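PDB 1TWI: diaminopimelate decarboxylase from Methanocaldococcus jannaschii, which catalyses the pyridoxal 5'-phosphate-dependent decarboxylation of meso-diaminopimelate to L-lysine, the last step of lysine biosynthesis by the diaminopimelate pathway. Local coordinates for the interface of chains A and B. Coordinates in Å, arbitrary orientation; residue numbers count along the deposited sequence, not the author numbering. Chains: chain A/B, Diaminopimelate decarboxylase.

The interface of chains A and B. Residues chain A 307-308, 319-320, 356; chain B 113-116.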
# COMPACT_ATOMS: atom_id res chain seq x y z
N HIS A 307 -8.56 18.56 11.13
CA HIS A 307 -7.82 19.84 11.06
C HIS A 307 -8.57 20.86 10.21
O HIS A 307 -8.38 22.06 10.41
CB HIS A 307 -6.40 19.61 10.50
CG HIS A 307 -5.52 18.87 11.45
ND1 HIS A 307 -4.56 19.49 12.21
CD2 HIS A 307 -5.49 17.56 11.81
CE1 HIS A 307 -3.97 18.60 12.99
NE2 HIS A 307 -4.52 17.42 12.77
N HIS A 308 -9.42 20.41 9.30
CA HIS A 308 -10.17 21.35 8.44
C HIS A 308 -11.54 20.83 8.05
O HIS A 308 -11.73 19.62 7.89
CB HIS A 308 -9.43 21.61 7.13
CG HIS A 308 -8.06 22.17 7.31
ND1 HIS A 308 -7.85 23.47 7.68
CD2 HIS A 308 -6.83 21.63 7.13
CE1 HIS A 308 -6.55 23.72 7.74
NE2 HIS A 308 -5.91 22.61 7.41
N MET A 319 -11.52 16.95 6.97
CA MET A 319 -10.15 16.47 6.71
C MET A 319 -9.47 16.09 8.00
O MET A 319 -9.35 16.91 8.90
CB MET A 319 -9.31 17.57 6.03
CG MET A 319 -10.03 18.37 4.91
SD MET A 319 -10.55 17.30 3.57
CE MET A 319 -10.80 18.56 2.20
N ILE A 320 -9.00 14.84 8.09
CA ILE A 320 -8.34 14.40 9.29
C ILE A 320 -6.86 14.06 9.12
O ILE A 320 -6.38 13.90 7.97
CB ILE A 320 -9.09 13.17 9.93
CG1 ILE A 320 -9.12 12.00 8.93
CG2 ILE A 320 -10.58 13.59 10.33
CD1 ILE A 320 -9.72 10.75 9.58
N GLY A 356 -5.07 13.58 4.29
CA GLY A 356 -4.44 14.65 3.53
C GLY A 356 -3.49 14.27 2.38
O GLY A 356 -2.72 15.12 1.91
N ASN B 113 -4.60 18.91 0.88
CA ASN B 113 -5.92 19.31 1.38
C ASN B 113 -6.04 19.22 2.91
O ASN B 113 -7.11 19.51 3.46
CB ASN B 113 -6.99 18.41 0.77
CG ASN B 113 -6.80 16.96 1.19
OD1 ASN B 113 -5.89 16.29 0.70
ND2 ASN B 113 -7.63 16.47 2.12
N CYS B 114 -5.01 18.75 3.61
CA CYS B 114 -5.12 18.74 5.07
C CYS B 114 -3.82 19.26 5.68
O CYS B 114 -3.19 18.60 6.49
CB CYS B 114 -5.44 17.33 5.65
SG CYS B 114 -5.93 17.46 7.42
N LYS B 115 -3.39 20.45 5.26
CA LYS B 115 -2.17 21.01 5.82
C LYS B 115 -2.31 21.32 7.31
O LYS B 115 -3.21 22.05 7.70
CB LYS B 115 -1.78 22.27 5.03
CG LYS B 115 -1.50 21.94 3.53
CD LYS B 115 -0.54 23.03 2.94
CE LYS B 115 -0.49 23.04 1.38
NZ LYS B 115 -1.87 23.29 0.74
N THR B 116 -1.44 20.76 8.16
CA THR B 116 -1.53 21.02 9.59
C THR B 116 -0.80 22.28 10.01
O THR B 116 0.07 22.80 9.28
CB THR B 116 -0.97 19.85 10.44
OG1 THR B 116 0.47 19.75 10.25
CG2 THR B 116 -1.64 18.54 10.04
O HOH W 1 -2.56 17.59 3.08
O HOH W 2 -3.45 16.32 -0.51
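Loop B:Asn113 to B:Thr116 is turned at its first two residues and extended at its last two, and runs against chain A strands 300-311 and 316-320 and the loop residue A:Gly356. This is part of the two-fold homodimer interface, so the same contact recurs with the chains exchanged. The patch centre is about 11 Å from A:Cys358, the predicted proton donor, so the patch probably lies close to the active site. A:His308 NE2 donates a hydrogen bond to the backbone carbonyl B:Lys115 O, 2.8 Å long. It is nearly straight, 164° at the hydrogen. The oxygen lies close to the imidazole plane, while the donor is tilted 24° from the carbonyl plane. Next to it, A:His307 turns a ring face to B:Thr116. B:Thr116 CG2 sits over that face toward its rim, 3.8 Å from A:His307 ND1. B:Cys114 points its thiol into chain A. With SG anti to the backbone N (chi1 -167°), B:Cys114 SG reaches A:Met319 CB at 3.7 Å and also touches A:His307 CB. A weak hydrogen bond may join SG to A:Ile320 O. B:Cys114 CB packs on A:Gly356 CA at 3.6 Å. The bent chain of A:Met319 crosses the B:Asn113 amide, whose ND2 makes a weak 3.4 Å hydrogen bond to A:Met319 SD. Two waters bridge the loops through A:Gly356 O. Water 1 also meets B:Cys114 N. Water 2 meets B:Asn113 N and lies 2.7 Å from the side-chain amide oxygen B:Asn113 OD1.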